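Long-range contacts in malonyl CoA-acyl carrier protein transacylase (Burkholderia pseudomallei 1710b, PDB 3EZO), which probably transfers the malonyl group of malonyl-CoA to holo-acyl carrier protein, giving malonyl-ACP and free CoA: residues Lys10-Phe15 against Glu273-Val278; Gly88-Ile93 against Pro230-Val235; Leu117-Phe122 against Arg219-Gly224. One frame throughout, in Å; residues are numbered along the deposited sequence. Where two conformers were deposited one is given.

Contact 1: Lys10-Phe15 against Glu273-Val278; sequences KFAFVF and EGVTHV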
loop_
_atom_site.group_PDB
_atom_site.type_symbol
_atom_site.label_atom_id
_atom_site.label_comp_id
_atom_site.label_asym_id
_atom_site.label_seq_id
_atom_site.Cartn_x
_atom_site.Cartn_y
_atom_site.Cartn_z
ATOM N N LYS A 10 -19.250 0.704 13.728
ATOM C CA LYS A 10 -18.329 1.444 12.866
ATOM C C LYS A 10 -17.463 0.468 12.123
ATOM O O LYS A 10 -17.046 -0.541 12.681
ATOM C CB LYS A 10 -17.417 2.334 13.705
ATOM C CG LYS A 10 -18.172 3.346 14.502
ATOM C CD LYS A 10 -17.327 4.544 14.864
ATOM C CE LYS A 10 -16.213 4.211 15.855
ATOM N NZ LYS A 10 -15.470 5.495 16.168
ATOM N N PHE A 11 -17.143 0.771 10.878
ATOM C CA PHE A 11 -16.142 -0.019 10.198
ATOM C C PHE A 11 -15.076 0.830 9.517
ATOM O O PHE A 11 -15.274 2.001 9.255
ATOM C CB PHE A 11 -16.777 -1.024 9.222
ATOM C CG PHE A 11 -17.495 -0.401 8.074
ATOM C CD1 PHE A 11 -16.887 -0.294 6.822
ATOM C CD2 PHE A 11 -18.803 0.067 8.220
ATOM C CE1 PHE A 11 -17.583 0.274 5.737
ATOM C CE2 PHE A 11 -19.485 0.635 7.131
ATOM C CZ PHE A 11 -18.862 0.742 5.904
ATOM N N ALA A 12 -13.942 0.176 9.280
ATOM C CA ALA A 12 -12.822 0.697 8.543
ATOM C C ALA A 12 -12.663 -0.041 7.221
ATOM O O ALA A 12 -12.918 -1.236 7.121
ATOM C CB ALA A 12 -11.542 0.529 9.362
ATOM N N PHE A 13 -12.204 0.699 6.225
ATOM C CA PHE A 13 -11.706 0.117 5.005
ATOM C C PHE A 13 -10.182 0.304 4.963
ATOM O O PHE A 13 -9.680 1.423 5.183
ATOM C CB PHE A 13 -12.370 0.784 3.797
ATOM C CG PHE A 13 -13.632 0.085 3.315
ATOM C CD1 PHE A 13 -14.450 -0.624 4.177
ATOM C CD2 PHE A 13 -14.021 0.184 1.993
ATOM C CE1 PHE A 13 -15.621 -1.261 3.696
ATOM C CE2 PHE A 13 -15.195 -0.448 1.517
ATOM C CZ PHE A 13 -15.970 -1.166 2.366
ATOM N N VAL A 14 -9.466 -0.783 4.669
ATOM C CA VAL A 14 -8.035 -0.715 4.383
ATOM C C VAL A 14 -7.770 -1.135 2.932
ATOM O O VAL A 14 -8.358 -2.110 2.446
ATOM C CB VAL A 14 -7.207 -1.548 5.422
ATOM C CG1 VAL A 14 -7.446 -0.984 6.835
ATOM C CG2 VAL A 14 -7.530 -3.071 5.389
ATOM N N PHE A 15 -6.894 -0.395 2.245
ATOM C CA PHE A 15 -6.654 -0.554 0.803
ATOM C C PHE A 15 -5.224 -1.091 0.535
ATOM O O PHE A 15 -4.238 -0.568 1.069
ATOM C CB PHE A 15 -6.865 0.759 0.071
ATOM C CG PHE A 15 -8.267 1.295 0.170
ATOM C CD1 PHE A 15 -9.220 0.979 -0.788
ATOM C CD2 PHE A 15 -8.636 2.106 1.217
ATOM C CE1 PHE A 15 -10.524 1.454 -0.683
ATOM C CE2 PHE A 15 -9.943 2.606 1.320
ATOM C CZ PHE A 15 -10.870 2.303 0.367
ATOM N N GLU A 273 -9.998 3.602 17.956
ATOM C CA GLU A 273 -11.152 4.457 17.699
ATOM C C GLU A 273 -12.474 3.719 17.919
ATOM O O GLU A 273 -13.542 4.270 17.662
ATOM C CB GLU A 273 -11.118 5.021 16.271
ATOM C CG GLU A 273 -9.963 5.993 16.005
ATOM C CD GLU A 273 -10.077 7.254 16.817
ATOM O OE1 GLU A 273 -11.218 7.755 16.923
ATOM O OE2 GLU A 273 -9.042 7.746 17.336
ATOM N N GLY A 274 -12.422 2.484 18.374
ATOM C CA GLY A 274 -13.658 1.729 18.639
ATOM C C GLY A 274 -14.219 1.041 17.385
ATOM O O GLY A 274 -15.359 0.590 17.391
ATOM N N VAL A 275 -13.421 0.986 16.314
ATOM C CA VAL A 275 -13.724 0.161 15.165
ATOM C C VAL A 275 -13.354 -1.289 15.449
ATOM O O VAL A 275 -12.228 -1.599 15.827
ATOM C CB VAL A 275 -12.933 0.625 13.904
ATOM C CG1 VAL A 275 -13.236 -0.315 12.688
ATOM C CG2 VAL A 275 -13.227 2.063 13.584
ATOM N N THR A 276 -14.308 -2.188 15.275
ATOM C CA THR A 276 -14.093 -3.613 15.448
ATOM C C THR A 276 -14.167 -4.349 14.109
ATOM O O THR A 276 -13.680 -5.465 13.996
ATOM C CB THR A 276 -15.166 -4.191 16.389
ATOM O OG1 THR A 276 -16.463 -3.846 15.874
ATOM C CG2 THR A 276 -15.019 -3.554 17.802
ATOM N N HIS A 277 -14.735 -3.714 13.085
ATOM C CA HIS A 277 -14.791 -4.306 11.742
ATOM C C HIS A 277 -13.845 -3.631 10.746
ATOM O O HIS A 277 -13.983 -2.442 10.435
ATOM C CB HIS A 277 -16.229 -4.252 11.209
ATOM C CG HIS A 277 -17.222 -4.945 12.101
ATOM N ND1 HIS A 277 -18.542 -4.559 12.202
ATOM C CD2 HIS A 277 -17.065 -5.958 12.975
ATOM C CE1 HIS A 277 -19.164 -5.342 13.060
ATOM N NE2 HIS A 277 -18.289 -6.199 13.543
ATOM N N VAL A 278 -12.923 -4.419 10.215
ATOM C CA VAL A 278 -11.934 -3.929 9.277
ATOM C C VAL A 278 -12.020 -4.732 7.969
ATOM O O VAL A 278 -11.749 -5.951 7.922
ATOM C CB VAL A 278 -10.546 -3.957 9.901
ATOM C CG1 VAL A 278 -9.518 -3.478 8.923
ATOM C CG2 VAL A 278 -10.558 -3.114 11.271
#
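Strand 11-15, the middle strand of the parallel sheet of the acyl transferase domain, runs parallel to strand 277-281, with A12 paired to V278 at a CA-CA distance of 4.8 Å. Between residues 10-15 and 273-278 there is one backbone hydrogen bond; pairing continues through A12 and V14 to I279. A12 N donates to H277 O over 2.9 Å, with 171° at the hydrogen, nearly along the C=O axis. F11 CA also leans on H277 O, as a CA-H...O contact of 3.3 Å.

A12, V14, V275 and V278 form the apolar patch. V275 CG1 is anti to its backbone N (chi1 178°) and lies 3.8 Å from A12 CB. V14 and V278 cross at about a right angle, their CG1 atoms 3.9 Å apart. I270 of helix 263-272 covers A12, V275 and V278. F11 and H277 lie on the other face of the sheet. Their CB atoms touch, and both rings then lead away from the partner strand.

K10, at the N-terminal end of the segment, makes the other polar contact. Its chain bends at chi3 (-68°) and carries NZ to E273 O, a hydrogen bond of 2.7 Å in the carbonyl plane. That carbonyl lies at the end of helix 263-272, where G274 turns the chain toward strand 277-281 with positive phi in a Schellman motif.

The lysine charge therefore meets a helix C-terminus, where the helix dipole and the nearby E273 carboxylate would both be expected to stabilise it. Inside, the buried A12 N-H is satisfied by a near-linear bond.

Contact 2: Gly88-Ile93 against Pro230-Val235; sequences GAQPSI and PKISVV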
loop_
_atom_site.group_PDB
_atom_site.type_symbol
_atom_site.label_atom_id
_atom_site.label_comp_id
_atom_site.label_asym_id
_atom_site.label_seq_id
_atom_site.Cartn_x
_atom_site.Cartn_y
_atom_site.Cartn_z
ATOM N N GLY A 88 -23.438 0.185 -0.044
ATOM C CA GLY A 88 -22.609 0.056 1.152
ATOM C C GLY A 88 -22.355 1.415 1.793
ATOM O O GLY A 88 -22.182 2.383 1.117
ATOM N N ALA A 89 -22.328 1.470 3.103
ATOM C CA ALA A 89 -22.106 2.746 3.827
ATOM C C ALA A 89 -20.652 3.204 3.710
ATOM O O ALA A 89 -19.782 2.434 3.402
ATOM C CB ALA A 89 -22.471 2.559 5.310
ATOM N N GLN A 90 -20.420 4.475 3.965
ATOM C CA GLN A 90 -19.084 5.021 4.027
ATOM C C GLN A 90 -18.405 4.475 5.282
ATOM O O GLN A 90 -19.025 4.415 6.328
ATOM C CB GLN A 90 -19.188 6.535 4.058
ATOM C CG GLN A 90 -17.910 7.279 3.736
ATOM C CD GLN A 90 -18.112 8.776 3.721
ATOM O OE1 GLN A 90 -18.364 9.374 4.776
ATOM N NE2 GLN A 90 -17.964 9.405 2.541
ATOM N N PRO A 91 -17.154 3.995 5.167
ATOM C CA PRO A 91 -16.446 3.642 6.380
ATOM C C PRO A 91 -16.195 4.866 7.252
ATOM O O PRO A 91 -16.293 6.001 6.789
ATOM C CB PRO A 91 -15.139 3.053 5.869
ATOM C CG PRO A 91 -14.962 3.688 4.530
ATOM C CD PRO A 91 -16.326 3.819 3.973
ATOM N N SER A 92 -15.932 4.646 8.531
ATOM C CA SER A 92 -15.695 5.775 9.428
ATOM C C SER A 92 -14.220 6.203 9.451
ATOM O O SER A 92 -13.898 7.297 9.895
ATOM C CB SER A 92 -16.185 5.463 10.832
ATOM O OG SER A 92 -15.763 4.184 11.258
ATOM N N ILE A 93 -13.343 5.317 8.994
ATOM C CA ILE A 93 -11.921 5.572 8.955
ATOM C C ILE A 93 -11.297 4.662 7.904
ATOM O O ILE A 93 -11.740 3.543 7.709
ATOM C CB ILE A 93 -11.260 5.409 10.362
ATOM C CG1 ILE A 93 -9.796 5.909 10.346
ATOM C CG2 ILE A 93 -11.353 3.993 10.850
ATOM C CD1 ILE A 93 -9.221 6.206 11.798
ATOM N N PRO A 230 -10.120 15.703 3.791
ATOM C CA PRO A 230 -10.891 14.472 3.619
ATOM C C PRO A 230 -12.251 14.496 4.319
ATOM O O PRO A 230 -12.415 15.126 5.347
ATOM C CB PRO A 230 -9.981 13.366 4.184
ATOM C CG PRO A 230 -8.841 14.017 4.807
ATOM C CD PRO A 230 -8.820 15.480 4.456
ATOM N N LYS A 231 -13.219 13.799 3.744
ATOM C CA LYS A 231 -14.524 13.638 4.353
ATOM C C LYS A 231 -14.563 12.390 5.206
ATOM O O LYS A 231 -15.559 12.113 5.856
ATOM C CB LYS A 231 -15.594 13.565 3.253
ATOM C CG LYS A 231 -15.597 12.271 2.469
ATOM C CD LYS A 231 -16.330 12.408 1.077
ATOM C CE LYS A 231 -16.164 11.142 0.179
ATOM N NZ LYS A 231 -16.636 11.411 -1.221
ATOM N N ILE A 232 -13.498 11.592 5.171
ATOM C CA ILE A 232 -13.363 10.434 6.039
ATOM C C ILE A 232 -11.977 10.524 6.662
ATOM O O ILE A 232 -11.013 10.843 5.951
ATOM C CB ILE A 232 -13.377 9.106 5.262
ATOM C CG1 ILE A 232 -14.640 8.950 4.411
ATOM C CG2 ILE A 232 -13.294 7.896 6.234
ATOM C CD1 ILE A 232 -14.643 7.620 3.620
ATOM N N SER A 233 -11.854 10.189 7.949
ATOM C CA SER A 233 -10.536 10.192 8.591
ATOM C C SER A 233 -9.606 9.214 7.883
ATOM O O SER A 233 -9.977 8.061 7.665
ATOM C CB SER A 233 -10.679 9.794 10.063
ATOM O OG SER A 233 -11.440 10.779 10.731
ATOM N N VAL A 234 -8.415 9.683 7.512
ATOM C CA VAL A 234 -7.360 8.834 6.975
ATOM C C VAL A 234 -6.193 8.805 7.984
ATOM O O VAL A 234 -5.678 9.834 8.383
ATOM C CB VAL A 234 -6.858 9.379 5.617
ATOM C CG1 VAL A 234 -5.836 8.506 5.021
ATOM C CG2 VAL A 234 -8.065 9.686 4.616
ATOM N N VAL A 235 -5.765 7.621 8.386
ATOM C CA VAL A 235 -4.567 7.481 9.204
ATOM C C VAL A 235 -3.359 7.156 8.302
ATOM O O VAL A 235 -3.398 6.233 7.494
ATOM C CB VAL A 235 -4.807 6.499 10.410
ATOM C CG1 VAL A 235 -5.252 5.092 10.010
ATOM C CG2 VAL A 235 -3.575 6.474 11.310
HETATM O O HOH W 1 -14.477 9.763 9.450
#
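The contact lies at the margin of the parallel sheet, where the loop leading into strand 93-96 meets the short outermost strand 233-234. I93 and S233 come side by side, their CA atoms 4.8 Å apart. No direct hydrogen bond joins the two segments. A water connects them instead: it donates to S92 O at 2.6 Å and accepts from S233 N at 3.1 Å. Nearby, I93 CA makes a CA-H...O contact of 3.4 Å with S233 O.

I232 carries the apolar part. Its CG1 is anti to the carbonyl carbon (chi1 -57°). The I232 and Q90 side chains reach toward each other, and I232 CD1 comes to 3.3 Å from Q90 CG, a close approach. I232 CD1 also reaches P91 CG at 4.0 Å, the two side chains crossing at about a right angle. I232 CG2 rests 3.6 Å from P91 O. Y80 of helix 65-85 touches Q90, P91 and I232.

Q90 extends beyond CG and crosses K231 obliquely. Q90 NE2 lies 3.4 Å from K231 CE, so the amide packs on the aliphatic part of the lysine. Further along, S233 and V235 bond through their backbones to V94.

The chemistry is thus mainly apolar, with a water bridging the two backbones just before direct strand pairing begins.

Contact 3: Leu117-Phe122 against Arg219-Gly224; sequences LPLVRF and REYLAG
P118 comes first, at the kink of helix 113-128. P118 CB lies 3.6 Å from Y221 OH, and the two side chains cross at about a right angle. Helix 212-223 runs antiparallel to this helix, the local axes 170° apart in direction and 10.9 Å apart at closest approach. Y221 bridges the gap: its CG is anti to the backbone N (chi1 -171°), which sends the ring across to the facing helix.

L119 follows, also with CG anti to the backbone N. L119 CD1 touches two partners, Y221 CD2 at 3.7 Å and L222 CD2 at 3.6 Å. L222 then packs on L253 and V254 of helix 246-256, while L119 reaches Y102 of helix 99-107.

F122, one turn after P118 and L119, points toward Y221. The rings form an offset stack, with centroids 4.7 Å apart and planes at 25°. Y221 CD1 sits over one face of the F122 ring, near its rim, 3.5 Å from F122 CG. The side chains slide past each other in opposite directions. F122 CB lies over the face of the Y221 ring, and Y221 CB approaches the F122 ring off-centre, both as CH-pi contacts.

No hydrogen bond joins the two segments. Dispersion and aromatic contacts, centred on the Y221 ring, hold these helices together here.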
loop_
_atom_site.group_PDB
_atom_site.type_symbol
_atom_site.label_atom_id
_atom_site.label_comp_id
_atom_site.label_asym_id
_atom_site.label_seq_id
_atom_site.Cartn_x
_atom_site.Cartn_y
_atom_site.Cartn_z
ATOM N N LEU A 117 -4.494 9.000 -10.685
ATOM C CA LEU A 117 -3.972 8.062 -11.664
ATOM C C LEU A 117 -2.559 8.467 -12.155
ATOM O O LEU A 117 -1.617 7.710 -11.946
ATOM C CB LEU A 117 -5.011 7.845 -12.789
ATOM C CG LEU A 117 -6.183 6.936 -12.405
ATOM C CD1 LEU A 117 -7.448 7.259 -13.234
ATOM C CD2 LEU A 117 -5.805 5.443 -12.490
ATOM N N PRO A 118 -2.391 9.668 -12.755
ATOM C CA PRO A 118 -1.029 10.052 -13.152
ATOM C C PRO A 118 -0.106 10.314 -11.940
ATOM O O PRO A 118 1.113 10.203 -12.058
ATOM C CB PRO A 118 -1.243 11.299 -13.993
ATOM C CG PRO A 118 -2.617 11.874 -13.496
ATOM C CD PRO A 118 -3.405 10.664 -13.143
ATOM N N LEU A 119 -0.680 10.572 -10.762
ATOM C CA LEU A 119 0.124 10.808 -9.569
ATOM C C LEU A 119 0.855 9.536 -9.184
ATOM O O LEU A 119 2.040 9.585 -8.922
ATOM C CB LEU A 119 -0.743 11.329 -8.407
ATOM C CG LEU A 119 -0.193 11.390 -6.954
ATOM C CD1 LEU A 119 1.120 12.198 -6.781
ATOM C CD2 LEU A 119 -1.295 11.941 -5.983
ATOM N N VAL A 120 0.157 8.397 -9.153
ATOM C CA VAL A 120 0.785 7.157 -8.739
ATOM C C VAL A 120 1.661 6.566 -9.829
ATOM O O VAL A 120 2.649 5.907 -9.521
ATOM C CB VAL A 120 -0.195 6.123 -8.164
ATOM C CG1 VAL A 120 -1.025 6.781 -7.076
ATOM C CG2 VAL A 120 -1.079 5.505 -9.285
ATOM N N ARG A 121 1.336 6.824 -11.094
ATOM C CA ARG A 121 2.274 6.499 -12.192
ATOM C C ARG A 121 3.595 7.236 -11.987
ATOM O O ARG A 121 4.690 6.648 -12.035
ATOM C CB ARG A 121 1.687 6.880 -13.540
ATOM C CG ARG A 121 2.557 6.513 -14.714
ATOM C CD ARG A 121 1.795 6.714 -16.030
ATOM N NE ARG A 121 1.421 8.127 -16.205
ATOM C CZ ARG A 121 0.813 8.640 -17.273
ATOM N NH1 ARG A 121 0.482 7.887 -18.308
ATOM N NH2 ARG A 121 0.532 9.926 -17.288
ATOM N N PHE A 122 3.486 8.530 -11.738
ATOM C CA PHE A 122 4.669 9.331 -11.452
ATOM C C PHE A 122 5.415 8.825 -10.194
ATOM O O PHE A 122 6.631 8.647 -10.214
ATOM C CB PHE A 122 4.308 10.786 -11.284
ATOM C CG PHE A 122 5.507 11.644 -11.004
ATOM C CD1 PHE A 122 6.282 12.136 -12.054
ATOM C CD2 PHE A 122 5.923 11.890 -9.680
ATOM C CE1 PHE A 122 7.399 12.932 -11.809
ATOM C CE2 PHE A 122 7.056 12.652 -9.435
ATOM C CZ PHE A 122 7.794 13.163 -10.499
ATOM N N ARG A 219 7.393 15.849 -4.013
ATOM C CA ARG A 219 7.061 17.168 -3.475
ATOM C C ARG A 219 6.786 18.161 -4.596
ATOM O O ARG A 219 5.803 18.909 -4.551
ATOM C CB ARG A 219 8.159 17.696 -2.539
ATOM C CG ARG A 219 7.733 18.942 -1.846
ATOM C CD ARG A 219 8.872 19.596 -1.046
ATOM N NE ARG A 219 9.331 18.742 0.070
ATOM C CZ ARG A 219 10.445 18.011 0.107
ATOM N NH1 ARG A 219 11.263 17.903 -0.935
ATOM N NH2 ARG A 219 10.727 17.333 1.199
ATOM N N GLU A 220 7.649 18.162 -5.612
ATOM C CA GLU A 220 7.441 19.022 -6.774
ATOM C C GLU A 220 6.149 18.666 -7.491
ATOM O O GLU A 220 5.346 19.541 -7.828
ATOM C CB GLU A 220 8.599 18.894 -7.773
ATOM C CG GLU A 220 9.893 19.388 -7.236
ATOM C CD GLU A 220 11.084 19.117 -8.174
ATOM O OE1 GLU A 220 10.961 18.314 -9.154
ATOM O OE2 GLU A 220 12.152 19.734 -7.891
ATOM N N TYR A 221 5.928 17.375 -7.708
ATOM C CA TYR A 221 4.691 16.930 -8.390
ATOM C C TYR A 221 3.434 17.291 -7.590
ATOM O O TYR A 221 2.488 17.852 -8.119
ATOM C CB TYR A 221 4.727 15.417 -8.685
ATOM C CG TYR A 221 3.583 14.963 -9.572
ATOM C CD1 TYR A 221 3.776 14.696 -10.934
ATOM C CD2 TYR A 221 2.308 14.799 -9.050
ATOM C CE1 TYR A 221 2.675 14.296 -11.751
ATOM C CE2 TYR A 221 1.233 14.390 -9.840
ATOM C CZ TYR A 221 1.421 14.139 -11.180
ATOM O OH TYR A 221 0.314 13.726 -11.916
ATOM N N LEU A 222 3.417 16.993 -6.305
ATOM C CA LEU A 222 2.234 17.285 -5.476
ATOM C C LEU A 222 1.936 18.761 -5.351
ATOM O O LEU A 222 0.811 19.110 -5.070
ATOM C CB LEU A 222 2.365 16.640 -4.086
ATOM C CG LEU A 222 2.169 15.121 -4.129
ATOM C CD1 LEU A 222 2.787 14.422 -2.961
ATOM C CD2 LEU A 222 0.664 14.787 -4.258
ATOM N N ALA A 223 2.929 19.631 -5.574
ATOM C CA ALA A 223 2.699 21.077 -5.583
ATOM C C ALA A 223 1.574 21.489 -6.546
ATOM O O ALA A 223 0.850 22.468 -6.301
ATOM C CB ALA A 223 4.006 21.833 -5.929
ATOM N N GLY A 224 1.441 20.762 -7.652
ATOM C CA GLY A 224 0.408 21.047 -8.618
ATOM C C GLY A 224 -0.855 20.225 -8.480
ATOM O O GLY A 224 -1.710 20.323 -9.345
#

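Contacts 1 and 2 belong to the same parallel sheet, whose strand order is 233-234, 93-96, 11-15, 277-281, 299-303. Their centres are about 9 Å apart. They meet through strand 11-15 and the 88-93 segment, where F11 O and S92 N probably bond. Contact 3 joins helices 113-128 and 212-223 away from the sheet pairings, its centre about 28 Å from contact 1 and about 23 Å from contact 2. Along the chain the segments enclose one another: contact 1 outermost, contact 2 within it, contact 3 innermost. Helix 212-223 directly precedes strand 233-234 of contact 2. Contacts 1 and 2 thus meet beside strand 93-96, which leads to S98, the predicted active-site serine.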